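Local coordinates for conserved hypothetical secreted protein (Helicobacter pylori, PDB 4RNZ), which acts as a cell shape determinant, probably as a zinc-dependent M23B metalloendopeptidase that trims peptidoglycan, at residues A[65-70]-A[144-149]; A[84-89]-A[149-154]; A[348-351]-A[357-360]. One frame throughout, in Å; residues are numbered along the deposited sequence.

Interaction 1: residues A[65-70]-A[144-149]; sequences DLQIHI and DYRVGQ. With PO4 (phosphate ion), chain G.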
ATOM      1  N   ASP A  65       4.749   6.985   5.348  1.00 34.29           N
ATOM      2  CA  ASP A  65       5.036   7.945   6.401  1.00 35.94           C
ATOM      3  C   ASP A  65       6.354   7.782   7.130  1.00 32.43           C
ATOM      4  O   ASP A  65       6.570   8.460   8.126  1.00 29.39           O
ATOM      5  CB  ASP A  65       3.878   8.030   7.376  1.00 39.71           C
ATOM      6  CG  ASP A  65       3.567   6.726   7.995  1.00 44.06           C
ATOM      7  OD1 ASP A  65       4.522   6.013   8.334  1.00 41.02           O
ATOM      8  OD2 ASP A  65       2.364   6.420   8.124  1.00 47.70           O
ATOM      9  N   LEU A  66       7.245   6.943   6.611  1.00 30.73           N
ATOM     10  CA  LEU A  66       8.578   6.776   7.191  1.00 32.29           C
ATOM     11  C   LEU A  66       9.651   6.841   6.110  1.00 29.24           C
ATOM     12  O   LEU A  66       9.483   6.312   4.989  1.00 27.33           O
ATOM     13  CB  LEU A  66       8.684   5.431   7.913  1.00 35.16           C
ATOM     14  CG  LEU A  66       9.882   5.264   8.841  1.00 38.40           C
ATOM     15  CD1 LEU A  66       9.720   6.105  10.100  1.00 39.23           C
ATOM     16  CD2 LEU A  66      10.045   3.787   9.210  1.00 42.71           C
ATOM     17  N   GLN A  67      10.767   7.480   6.451  1.00 26.82           N
ATOM     18  CA  GLN A  67      11.875   7.630   5.515  1.00 25.88           C
ATOM     19  C   GLN A  67      13.223   7.472   6.189  1.00 26.19           C
ATOM     20  O   GLN A  67      13.384   7.718   7.369  1.00 23.62           O
ATOM     21  CB  GLN A  67      11.834   8.996   4.789  1.00 27.66           C
ATOM     22  CG  GLN A  67      12.053  10.226   5.658  1.00 27.62           C
ATOM     23  CD  GLN A  67      11.671  11.545   4.962  1.00 27.46           C
ATOM     24  OE1 GLN A  67      11.852  11.716   3.761  1.00 28.59           O
ATOM     25  NE2 GLN A  67      11.147  12.479   5.734  1.00 28.72           N
ATOM     26  N   ILE A  68      14.204   7.068   5.399  1.00 26.04           N
ATOM     27  CA  ILE A  68      15.572   7.038   5.861  1.00 27.48           C
ATOM     28  C   ILE A  68      16.136   8.437   5.681  1.00 28.26           C
ATOM     29  O   ILE A  68      16.052   8.993   4.591  1.00 28.41           O
ATOM     30  CB  ILE A  68      16.408   6.090   4.995  1.00 28.16           C
ATOM     31  CG1 ILE A  68      16.018   4.648   5.300  1.00 30.44           C
ATOM     32  CG2 ILE A  68      17.910   6.304   5.208  1.00 28.46           C
ATOM     33  CD1 ILE A  68      16.590   3.667   4.293  1.00 32.75           C
ATOM     34  N   HIS A  69      16.723   8.975   6.741  1.00 27.26           N
ATOM     35  CA  HIS A  69      17.497  10.206   6.658  1.00 27.64           C
ATOM     36  C   HIS A  69      18.979   9.902   6.874  1.00 26.94           C
ATOM     37  O   HIS A  69      19.379   9.494   7.972  1.00 27.62           O
ATOM     38  CB  HIS A  69      17.007  11.183   7.726  1.00 27.63           C
ATOM     39  CG  HIS A  69      17.688  12.522   7.695  1.00 28.99           C
ATOM     40  ND1 HIS A  69      17.795  13.334   8.815  1.00 30.29           N
ATOM     41  CD2 HIS A  69      18.302  13.187   6.687  1.00 28.16           C
ATOM     42  CE1 HIS A  69      18.461  14.430   8.495  1.00 30.20           C
ATOM     43  NE2 HIS A  69      18.756  14.378   7.207  1.00 29.20           N
ATOM     44  N   ILE A  70      19.778  10.099   5.829  1.00 29.70           N
ATOM     45  CA  ILE A  70      21.228   9.978   5.908  1.00 31.06           C
ATOM     46  C   ILE A  70      21.807  11.369   5.898  1.00 33.08           C
ATOM     47  O   ILE A  70      21.439  12.196   5.048  1.00 29.03           O
ATOM     48  CB  ILE A  70      21.822   9.217   4.711  1.00 31.29           C
ATOM     49  CG1 ILE A  70      21.435   7.734   4.800  1.00 34.45           C
ATOM     50  CG2 ILE A  70      23.338   9.370   4.654  1.00 30.55           C
ATOM     51  CD1 ILE A  70      21.520   7.001   3.485  1.00 36.30           C
ATOM     52  N   ASP A 144      -1.401  12.232  -1.141  1.00 27.03           N
ATOM     53  CA  ASP A 144      -0.446  12.874  -0.230  1.00 29.77           C
ATOM     54  C   ASP A 144       0.632  13.591  -1.050  1.00 28.50           C
ATOM     55  O   ASP A 144       1.047  13.092  -2.092  1.00 28.03           O
ATOM     56  CB  ASP A 144       0.179  11.876   0.736  1.00 30.56           C
ATOM     57  CG  ASP A 144      -0.797  11.325   1.747  1.00 32.75           C
ATOM     58  OD1 ASP A 144      -1.853  11.912   2.007  1.00 35.37           O
ATOM     59  OD2 ASP A 144      -0.473  10.288   2.330  1.00 37.39           O
ATOM     60  N   TYR A 145       1.057  14.759  -0.575  1.00 26.96           N
ATOM     61  CA  TYR A 145       1.968  15.630  -1.324  1.00 27.96           C
ATOM     62  C   TYR A 145       3.154  16.061  -0.466  1.00 27.40           C
ATOM     63  O   TYR A 145       2.993  16.352   0.715  1.00 27.00           O
ATOM     64  CB  TYR A 145       1.240  16.905  -1.753  1.00 28.83           C
ATOM     65  CG  TYR A 145       0.165  16.666  -2.770  1.00 30.04           C
ATOM     66  CD1 TYR A 145      -1.098  16.202  -2.389  1.00 33.29           C
ATOM     67  CD2 TYR A 145       0.390  16.904  -4.105  1.00 30.22           C
ATOM     68  CE1 TYR A 145      -2.097  15.978  -3.335  1.00 33.48           C
ATOM     69  CE2 TYR A 145      -0.607  16.688  -5.060  1.00 33.15           C
ATOM     70  CZ  TYR A 145      -1.838  16.219  -4.670  1.00 34.84           C
ATOM     71  OH  TYR A 145      -2.829  16.006  -5.630  1.00 37.13           O
ATOM     72  N   ARG A 146       4.323  16.120  -1.097  1.00 29.46           N
ATOM     73  CA  ARG A 146       5.544  16.650  -0.484  1.00 32.09           C
ATOM     74  C   ARG A 146       6.053  17.748  -1.370  1.00 31.65           C
ATOM     75  O   ARG A 146       6.298  17.522  -2.560  1.00 33.11           O
ATOM     76  CB  ARG A 146       6.633  15.591  -0.413  1.00 32.68           C
ATOM     77  CG  ARG A 146       6.410  14.604   0.667  1.00 34.04           C
ATOM     78  CD  ARG A 146       7.513  13.579   0.599  1.00 33.69           C
ATOM     79  NE  ARG A 146       8.724  14.061   1.260  1.00 30.74           N
ATOM     80  CZ  ARG A 146       9.719  13.267   1.612  1.00 30.43           C
ATOM     81  NH1 ARG A 146       9.615  11.963   1.375  1.00 29.37           N
ATOM     82  NH2 ARG A 146      10.791  13.762   2.239  1.00 28.51           N
ATOM     83  N   VAL A 147       6.233  18.906  -0.767  1.00 36.71           N
ATOM     84  CA  VAL A 147       6.472  20.179  -1.461  1.00 43.09           C
ATOM     85  C   VAL A 147       5.777  20.249  -2.816  1.00 40.51           C
ATOM     86  O   VAL A 147       6.393  20.375  -3.865  1.00 40.59           O
ATOM     87  CB  VAL A 147       7.970  20.544  -1.514  1.00 48.92           C
ATOM     88  CG1 VAL A 147       8.768  19.549  -2.354  1.00 50.03           C
ATOM     89  CG2 VAL A 147       8.155  21.989  -1.998  1.00 50.62           C
ATOM     90  N   GLY A 148       4.461  20.100  -2.751  1.00 43.25           N
ATOM     91  CA  GLY A 148       3.595  20.295  -3.893  1.00 43.14           C
ATOM     92  C   GLY A 148       3.442  19.083  -4.775  1.00 43.66           C
ATOM     93  O   GLY A 148       2.626  19.108  -5.678  1.00 47.47           O
ATOM     94  N   GLN A 149       4.188  18.013  -4.495  1.00 37.97           N
ATOM     95  CA  GLN A 149       4.329  16.914  -5.416  1.00 39.16           C
ATOM     96  C   GLN A 149       3.694  15.647  -4.850  1.00 33.70           C
ATOM     97  O   GLN A 149       4.084  15.183  -3.783  1.00 26.70           O
ATOM     98  CB  GLN A 149       5.805  16.660  -5.611  1.00 45.92           C
ATOM     99  CG  GLN A 149       6.126  15.767  -6.776  1.00 50.79           C
ATOM    100  CD  GLN A 149       6.604  16.551  -7.975  1.00 58.25           C
ATOM    101  OE1 GLN A 149       6.561  17.790  -7.987  1.00 62.39           O
ATOM    102  NE2 GLN A 149       7.080  15.835  -8.989  1.00 56.80           N
TER
HETATM  103  P   PO4 G 506      -2.889  18.422  -8.002  1.00 66.39           P
HETATM  104  O1  PO4 G 506      -2.687  16.928  -7.783  1.00 57.91           O
HETATM  105  O2  PO4 G 506      -2.792  18.681  -9.487  1.00 74.24           O
HETATM  106  O3  PO4 G 506      -1.843  19.242  -7.277  1.00 68.89           O
HETATM  107  O4  PO4 G 506      -4.221  18.927  -7.500  1.00 62.52           O

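Interaction 2: residues A[84-89]-A[149-154]; sequences IIFTRK and QAFGQP. With PO4 (phosphate ion), chain G.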
ATOM      1  N   ILE A  84       7.801  11.246   7.535  1.00 29.06           N
ATOM      2  CA  ILE A  84       7.631  12.025   6.323  1.00 28.51           C
ATOM      3  C   ILE A  84       6.564  13.067   6.601  1.00 29.60           C
ATOM      4  O   ILE A  84       5.451  12.740   7.045  1.00 30.12           O
ATOM      5  CB  ILE A  84       7.173  11.178   5.125  1.00 28.50           C
ATOM      6  CG1 ILE A  84       8.204  10.092   4.774  1.00 29.15           C
ATOM      7  CG2 ILE A  84       6.983  12.049   3.902  1.00 27.08           C
ATOM      8  CD1 ILE A  84       7.721   9.122   3.699  1.00 30.83           C
ATOM      9  N   ILE A  85       6.907  14.323   6.337  1.00 29.69           N
ATOM     10  CA  ILE A  85       5.959  15.416   6.471  1.00 30.19           C
ATOM     11  C   ILE A  85       5.263  15.587   5.128  1.00 28.07           C
ATOM     12  O   ILE A  85       5.898  15.709   4.082  1.00 26.31           O
ATOM     13  CB  ILE A  85       6.623  16.750   6.905  1.00 29.46           C
ATOM     14  CG1 ILE A  85       7.334  16.595   8.248  1.00 29.77           C
ATOM     15  CG2 ILE A  85       5.568  17.843   7.058  1.00 30.59           C
ATOM     16  CD1 ILE A  85       8.285  17.741   8.568  1.00 32.10           C
ATOM     17  N   PHE A  86       3.936  15.579   5.157  1.00 28.55           N
ATOM     18  CA  PHE A  86       3.182  15.675   3.921  1.00 28.61           C
ATOM     19  C   PHE A  86       1.871  16.405   4.089  1.00 28.34           C
ATOM     20  O   PHE A  86       1.342  16.513   5.203  1.00 26.08           O
ATOM     21  CB  PHE A  86       2.923  14.270   3.342  1.00 30.17           C
ATOM     22  CG  PHE A  86       2.104  13.385   4.240  1.00 33.67           C
ATOM     23  CD1 PHE A  86       0.712  13.449   4.223  1.00 35.08           C
ATOM     24  CD2 PHE A  86       2.716  12.478   5.098  1.00 34.13           C
ATOM     25  CE1 PHE A  86      -0.038  12.645   5.054  1.00 35.14           C
ATOM     26  CE2 PHE A  86       1.966  11.663   5.934  1.00 34.06           C
ATOM     27  CZ  PHE A  86       0.587  11.742   5.911  1.00 36.35           C
ATOM     28  N   THR A  87       1.361  16.884   2.958  1.00 27.84           N
ATOM     29  CA  THR A  87       0.052  17.518   2.884  1.00 32.36           C
ATOM     30  C   THR A  87      -0.914  16.572   2.152  1.00 30.04           C
ATOM     31  O   THR A  87      -0.521  15.864   1.220  1.00 29.97           O
ATOM     32  CB  THR A  87       0.154  18.887   2.171  1.00 33.89           C
ATOM     33  OG1 THR A  87       0.983  19.744   2.964  1.00 36.34           O
ATOM     34  CG2 THR A  87      -1.193  19.542   2.056  1.00 38.12           C
ATOM     35  N   ARG A  88      -2.164  16.546   2.591  1.00 31.23           N
ATOM     36  CA  ARG A  88      -3.158  15.650   2.007  1.00 32.77           C
ATOM     37  C   ARG A  88      -4.245  16.471   1.315  1.00 33.67           C
ATOM     38  O   ARG A  88      -4.769  17.392   1.915  1.00 36.32           O
ATOM     39  CB  ARG A  88      -3.705  14.774   3.124  1.00 35.28           C
ATOM     40  CG  ARG A  88      -4.744  13.757   2.725  1.00 37.33           C
ATOM     41  CD  ARG A  88      -4.903  12.757   3.855  1.00 38.45           C
ATOM     42  NE  ARG A  88      -3.792  11.820   3.808  1.00 39.79           N
ATOM     43  CZ  ARG A  88      -3.442  10.997   4.790  1.00 43.54           C
ATOM     44  NH1 ARG A  88      -4.103  10.987   5.936  1.00 43.78           N
ATOM     45  NH2 ARG A  88      -2.414  10.173   4.617  1.00 45.06           N
ATOM     46  N   LYS A  89      -4.539  16.192   0.047  1.00 31.63           N
ATOM     47  CA  LYS A  89      -5.657  16.837  -0.655  1.00 32.92           C
ATOM     48  C   LYS A  89      -6.775  15.822  -0.929  1.00 34.80           C
ATOM     49  O   LYS A  89      -6.500  14.699  -1.342  1.00 32.32           O
ATOM     50  CB  LYS A  89      -5.231  17.371  -2.006  1.00 36.03           C
ATOM     51  CG  LYS A  89      -4.074  18.349  -1.995  1.00 40.50           C
ATOM     52  CD  LYS A  89      -3.862  18.869  -3.404  1.00 41.96           C
ATOM     53  CE  LYS A  89      -2.597  19.699  -3.520  1.00 48.01           C
ATOM     54  NZ  LYS A  89      -2.587  20.368  -4.856  1.00 51.12           N
ATOM     55  N   GLN A 149       4.188  18.013  -4.495  1.00 37.97           N
ATOM     56  CA  GLN A 149       4.329  16.914  -5.416  1.00 39.16           C
ATOM     57  C   GLN A 149       3.694  15.647  -4.850  1.00 33.70           C
ATOM     58  O   GLN A 149       4.084  15.183  -3.783  1.00 26.70           O
ATOM     59  CB  GLN A 149       5.805  16.660  -5.611  1.00 45.92           C
ATOM     60  CG  GLN A 149       6.126  15.767  -6.776  1.00 50.79           C
ATOM     61  CD  GLN A 149       6.604  16.551  -7.975  1.00 58.25           C
ATOM     62  OE1 GLN A 149       6.561  17.790  -7.987  1.00 62.39           O
ATOM     63  NE2 GLN A 149       7.080  15.835  -8.989  1.00 56.80           N
ATOM     64  N   ALA A 150       2.758  15.056  -5.581  1.00 28.86           N
ATOM     65  CA  ALA A 150       2.097  13.859  -5.088  1.00 29.15           C
ATOM     66  C   ALA A 150       3.104  12.722  -5.011  1.00 29.08           C
ATOM     67  O   ALA A 150       4.022  12.634  -5.815  1.00 29.29           O
ATOM     68  CB  ALA A 150       0.944  13.473  -5.993  1.00 29.68           C
ATOM     69  N   PHE A 151       2.946  11.864  -4.023  1.00 29.49           N
ATOM     70  CA  PHE A 151       3.793  10.685  -3.932  1.00 30.85           C
ATOM     71  C   PHE A 151       2.976   9.511  -3.421  1.00 30.01           C
ATOM     72  O   PHE A 151       1.906   9.693  -2.843  1.00 30.78           O
ATOM     73  CB  PHE A 151       4.989  10.942  -2.997  1.00 31.83           C
ATOM     74  CG  PHE A 151       4.610  11.048  -1.554  1.00 31.62           C
ATOM     75  CD1 PHE A 151       4.174  12.250  -1.031  1.00 31.27           C
ATOM     76  CD2 PHE A 151       4.691   9.956  -0.718  1.00 29.89           C
ATOM     77  CE1 PHE A 151       3.798  12.338   0.289  1.00 29.52           C
ATOM     78  CE2 PHE A 151       4.339  10.046   0.606  1.00 28.78           C
ATOM     79  CZ  PHE A 151       3.896  11.237   1.112  1.00 31.12           C
ATOM     80  N   GLY A 152       3.506   8.307  -3.611  1.00 30.02           N
ATOM     81  CA  GLY A 152       2.838   7.101  -3.152  1.00 29.58           C
ATOM     82  C   GLY A 152       1.587   6.891  -3.993  1.00 29.33           C
ATOM     83  O   GLY A 152       1.558   7.226  -5.166  1.00 31.71           O
ATOM     84  N   GLN A 153       0.530   6.398  -3.382  1.00 30.36           N
ATOM     85  CA  GLN A 153      -0.686   6.110  -4.125  1.00 28.90           C
ATOM     86  C   GLN A 153      -1.803   6.878  -3.473  1.00 29.13           C
ATOM     87  O   GLN A 153      -1.704   7.273  -2.319  1.00 28.23           O
ATOM     88  CB  GLN A 153      -0.993   4.596  -4.113  1.00 29.56           C
ATOM     89  CG  GLN A 153      -0.093   3.752  -5.040  1.00 28.27           C
ATOM     90  CD  GLN A 153      -0.735   2.432  -5.486  1.00 29.90           C
ATOM     91  OE1 GLN A 153      -1.944   2.330  -5.672  1.00 29.51           O
ATOM     92  NE2 GLN A 153       0.088   1.422  -5.675  1.00 26.94           N
ATOM     93  N   PRO A 154      -2.906   7.050  -4.198  1.00 28.77           N
ATOM     94  CA  PRO A 154      -4.064   7.661  -3.569  1.00 28.29           C
ATOM     95  C   PRO A 154      -4.747   6.709  -2.607  1.00 27.85           C
ATOM     96  O   PRO A 154      -4.429   5.502  -2.548  1.00 25.68           O
ATOM     97  CB  PRO A 154      -4.965   7.998  -4.767  1.00 28.80           C
ATOM     98  CG  PRO A 154      -4.593   7.007  -5.809  1.00 29.53           C
ATOM     99  CD  PRO A 154      -3.108   6.795  -5.640  1.00 28.73           C
TER
HETATM  100  P   PO4 G 506      -2.889  18.422  -8.002  1.00 66.39           P
HETATM  101  O1  PO4 G 506      -2.687  16.928  -7.783  1.00 57.91           O
HETATM  102  O2  PO4 G 506      -2.792  18.681  -9.487  1.00 74.24           O
HETATM  103  O3  PO4 G 506      -1.843  19.242  -7.277  1.00 68.89           O
HETATM  104  O4  PO4 G 506      -4.221  18.927  -7.500  1.00 62.52           O

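Interaction 3: residues A[348-351]-A[357-360]; sequences KTHS and FYLL. With NI (nickel (II) ion), chain C.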
ATOM      1  N   LYS A 348     -26.738  16.218  -7.675  1.00 43.12           N
ATOM      2  CA  LYS A 348     -27.831  17.107  -8.092  1.00 49.08           C
ATOM      3  C   LYS A 348     -27.291  18.410  -8.639  1.00 47.78           C
ATOM      4  O   LYS A 348     -27.930  19.036  -9.466  1.00 47.93           O
ATOM      5  CB  LYS A 348     -28.795  17.453  -6.948  1.00 54.26           C
ATOM      6  CG  LYS A 348     -29.471  16.306  -6.203  1.00 63.28           C
ATOM      7  CD  LYS A 348     -29.659  15.009  -6.998  1.00 71.95           C
ATOM      8  CE  LYS A 348     -30.520  15.156  -8.249  1.00 75.54           C
ATOM      9  NZ  LYS A 348     -31.735  15.987  -8.027  1.00 79.10           N
ATOM     10  N   THR A 349     -26.135  18.838  -8.149  1.00 44.67           N
ATOM     11  CA  THR A 349     -25.633  20.172  -8.465  1.00 45.15           C
ATOM     12  C   THR A 349     -24.512  20.188  -9.499  1.00 44.69           C
ATOM     13  O   THR A 349     -23.921  21.229  -9.734  1.00 43.94           O
ATOM     14  CB  THR A 349     -25.157  20.884  -7.201  1.00 43.97           C
ATOM     15  OG1 THR A 349     -24.229  20.037  -6.494  1.00 45.67           O
ATOM     16  CG2 THR A 349     -26.342  21.189  -6.311  1.00 41.54           C
ATOM     17  N   HIS A 350     -24.220  19.039 -10.110  1.00 41.61           N
ATOM     18  CA  HIS A 350     -23.275  18.972 -11.213  1.00 40.38           C
ATOM     19  C   HIS A 350     -23.856  18.120 -12.322  1.00 42.03           C
ATOM     20  O   HIS A 350     -23.878  16.893 -12.220  1.00 40.90           O
ATOM     21  CB  HIS A 350     -21.941  18.414 -10.742  1.00 38.51           C
ATOM     22  CG  HIS A 350     -21.335  19.217  -9.646  1.00 33.86           C
ATOM     23  ND1 HIS A 350     -21.774  19.154  -8.345  1.00 32.02           N
ATOM     24  CD2 HIS A 350     -20.366  20.149  -9.671  1.00 34.39           C
ATOM     25  CE1 HIS A 350     -21.090  20.003  -7.607  1.00 32.69           C
ATOM     26  NE2 HIS A 350     -20.230  20.621  -8.391  1.00 36.11           N
ATOM     27  N   SER A 351     -24.301  18.791 -13.382  1.00 44.57           N
ATOM     28  CA  SER A 351     -25.048  18.170 -14.466  1.00 46.47           C
ATOM     29  C   SER A 351     -24.207  17.422 -15.482  1.00 41.74           C
ATOM     30  O   SER A 351     -23.315  17.969 -16.104  1.00 43.93           O
ATOM     31  CB  SER A 351     -25.857  19.227 -15.239  1.00 48.66           C
ATOM     32  OG  SER A 351     -26.339  18.673 -16.464  1.00 49.32           O
ATOM     33  N   PHE A 357     -17.849  14.359 -16.878  1.00 42.88           N
ATOM     34  CA  PHE A 357     -17.222  14.179 -15.582  1.00 43.00           C
ATOM     35  C   PHE A 357     -16.972  15.501 -14.874  1.00 39.86           C
ATOM     36  O   PHE A 357     -16.938  16.545 -15.507  1.00 40.38           O
ATOM     37  CB  PHE A 357     -15.900  13.440 -15.753  1.00 42.49           C
ATOM     38  CG  PHE A 357     -14.811  14.277 -16.337  1.00 44.57           C
ATOM     39  CD1 PHE A 357     -14.037  15.101 -15.527  1.00 46.11           C
ATOM     40  CD2 PHE A 357     -14.550  14.238 -17.697  1.00 47.40           C
ATOM     41  CE1 PHE A 357     -13.018  15.869 -16.062  1.00 46.97           C
ATOM     42  CE2 PHE A 357     -13.530  15.007 -18.245  1.00 48.87           C
ATOM     43  CZ  PHE A 357     -12.762  15.821 -17.431  1.00 47.72           C
ATOM     44  N   TYR A 358     -16.797  15.419 -13.559  1.00 36.03           N
ATOM     45  CA  TYR A 358     -16.407  16.534 -12.704  1.00 36.29           C
ATOM     46  C   TYR A 358     -15.338  16.031 -11.740  1.00 38.13           C
ATOM     47  O   TYR A 358     -15.496  14.975 -11.151  1.00 34.40           O
ATOM     48  CB  TYR A 358     -17.593  17.036 -11.882  1.00 37.76           C
ATOM     49  CG  TYR A 358     -18.620  17.739 -12.716  1.00 38.17           C
ATOM     50  CD1 TYR A 358     -19.633  17.027 -13.319  1.00 38.82           C
ATOM     51  CD2 TYR A 358     -18.544  19.120 -12.940  1.00 41.34           C
ATOM     52  CE1 TYR A 358     -20.570  17.650 -14.118  1.00 40.50           C
ATOM     53  CE2 TYR A 358     -19.482  19.764 -13.732  1.00 40.52           C
ATOM     54  CZ  TYR A 358     -20.492  19.022 -14.320  1.00 42.75           C
ATOM     55  OH  TYR A 358     -21.443  19.602 -15.132  1.00 44.63           O
ATOM     56  N   LEU A 359     -14.259  16.795 -11.601  1.00 36.76           N
ATOM     57  CA  LEU A 359     -13.236  16.533 -10.600  1.00 34.92           C
ATOM     58  C   LEU A 359     -13.230  17.733  -9.693  1.00 33.14           C
ATOM     59  O   LEU A 359     -12.757  18.809 -10.057  1.00 35.33           O
ATOM     60  CB  LEU A 359     -11.868  16.303 -11.247  1.00 33.35           C
ATOM     61  CG  LEU A 359     -10.766  15.891 -10.256  1.00 33.84           C
ATOM     62  CD1 LEU A 359     -11.132  14.574  -9.575  1.00 33.80           C
ATOM     63  CD2 LEU A 359      -9.423  15.785 -10.976  1.00 34.83           C
ATOM     64  N   LEU A 360     -13.765  17.527  -8.506  1.00 32.25           N
ATOM     65  CA  LEU A 360     -14.101  18.582  -7.583  1.00 32.97           C
ATOM     66  C   LEU A 360     -13.165  18.608  -6.417  1.00 34.22           C
ATOM     67  O   LEU A 360     -12.703  17.557  -5.930  1.00 33.67           O
ATOM     68  CB  LEU A 360     -15.489  18.341  -7.014  1.00 33.43           C
ATOM     69  CG  LEU A 360     -16.576  18.197  -8.074  1.00 34.68           C
ATOM     70  CD1 LEU A 360     -17.895  17.959  -7.360  1.00 36.90           C
ATOM     71  CD2 LEU A 360     -16.608  19.439  -8.964  1.00 38.23           C
TER
HETATM   72 NI    NI C 502     -19.033  22.226  -7.538  1.00 41.29          NI

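Interaction 1: residues A[65-70]-A[144-149]
Q67 and R146 reach out from opposite directions and meet through a single oxygen. R146 NH2 gives the main hydrogen bond to Q67 OE1 (2.8 Å), and R146 NH1 adds a weak, bent second one to the same atom at 3.3 Å. A glycerol, probably from the crystallisation liquor, accepts a second hydrogen bond from R146 NH2. The NH2 bond to Q67 lies in the carbonyl plane and uses a lone pair, with a C=O...N angle of 126°, while OE1 sits 25° out of the guanidinium plane. The amide and guanidinium planes are steeply turned, 73° apart, so both arginine nitrogens converge on one oxygen instead of pairing flat with the amide. The other end of the amide is held as well, since Q67 NE2 bonds to the carbonyl of P83. R146 turns its guanidinium toward Q67 by a bend about its CG-CD bond; its side chain packs on L59, P61, I84 and F151, and both Q67 and R146 are buried.

The arginine ends the strand 136-146 at a tight two-residue beta hairpin. R146 to Q149 form a type I' turn, in which R146 N to Q149 O and Q149 N to R146 O are both 2.9 Å, and strand 149-151 returns alongside. V147 and G148, both with positive phi, form the exposed tip. Q67 lies within the N-terminal five-stranded sheet, on strand 66-73, so the pair ties that sheet to the hairpin of the second-domain sheet.

Away from this buried end the contact turns loose. Y145, next to R146 but pointing elsewhere, has K89 by its ring in a cation-pi contact and a phosphate, probably from the crystallisation liquor, near the ring plane at its hydroxyl. The 2.3 Å between Y145 OH and phosphate O1 is implausibly short, and that geometry is doubtful.

Interaction 2: residues A[84-89]-A[149-154]
The ammonium of K89 grips a phosphate that probably came from the crystallisation liquor: K89 NZ bonds to phosphate O3 at 2.8 Å, and more weakly to phosphate O4 at 3.4 Å. The lysine chain is extended beyond CG, which carries the charge out to the anion, and K91 NZ is a further donor to it.

Between the two segments themselves the contact is apolar and rests on F151. Its ring comes at F86 edge first, with F151 CE1 3.7 Å from F86 CB, and that CB lies near the plane of the F151 ring. The two side chains cross at about a right angle, and the F86 ring leads away from the contact, so its methylene does most of the touching. I84 adds its CG2 branch, 4.2 Å from F151 CZ. F151 CG sits between the backbone N and the carbonyl carbon (chi1 70°), a torsion that swings the ring across toward I84 and F86. The F86 ring itself overhangs a charged group: F86 CE1 lies 3.4 Å above the guanidinium plane of R88, toward its rim, and R88 NE is salt-bridged to D144.

Residues 84-86 are the link between strand 76-83 of the N-terminal sheet and strand 87-96 of the second-domain sheet, so F151 packs on the interdomain connection. Strand 136-146 pairs antiparallel with both 87-96 and 149-151. At G152 the chain turns a corner into strand 153-163, whose first residues, Q153 and P154, rest on helix 112-121.

Interaction 3: residues A[348-351]-A[357-360]
This is an aromatic packing contact beside a nickel site, where the chain, leaving helix 326-348, folds back on strand 357-361, which pairs with strand 87-96. H350 packs on Y358 twice over. H350 CB stands 3.7 Å from the Y358 ring centroid, almost on the ring normal, and the imidazole turns its edge to the same ring as a T-shaped pair, centroids 5.2 Å apart and planes at 70°. L360 meets the imidazole itself, with CD1 over one face, 3.7 Å from H350 NE2. The phenol end is fixed too: Y358 OH donates to S351 O at 2.7 Å, tilted 35° from the carbonyl plane, and N355 ND2 bonds to the same hydroxyl.

H350 ND1 is hydrogen-bonded to the carbonyl of L346 near the helix end, which orients the ring with its NE2 turned to a nickel ion, 2.2 Å away. H366 and H368 also bind this metal, but they belong to the C-terminal hexahistidine tag. The arrangement is therefore a nickel site built largely on the tag, to which H350 of the protein contributes, and is separate from the zinc site of the peptidase domain.

Interactions 1 and 2 touch, share Q149 and meet at strand 136-146, where T87 O lies 2.6 Å from Y145 N. Together they join the N-terminal sheet to the second-domain sheet. Interaction 1 does so by a buried polar pair, whereas interaction 2 uses a partly buried apolar patch. One phosphate lies against both of them. Interaction 3 stands apart, about 32 Å from interaction 1 and 25 Å from interaction 2 between centres, yet its segment 357-360 reaches the sheet that 144-149 and 84-89 also reach, because strand 357-361 pairs with strand 87-96. It lies farthest from the chain centre, and its aromatic packing holds a nickel-binding histidine, away from the domain junction.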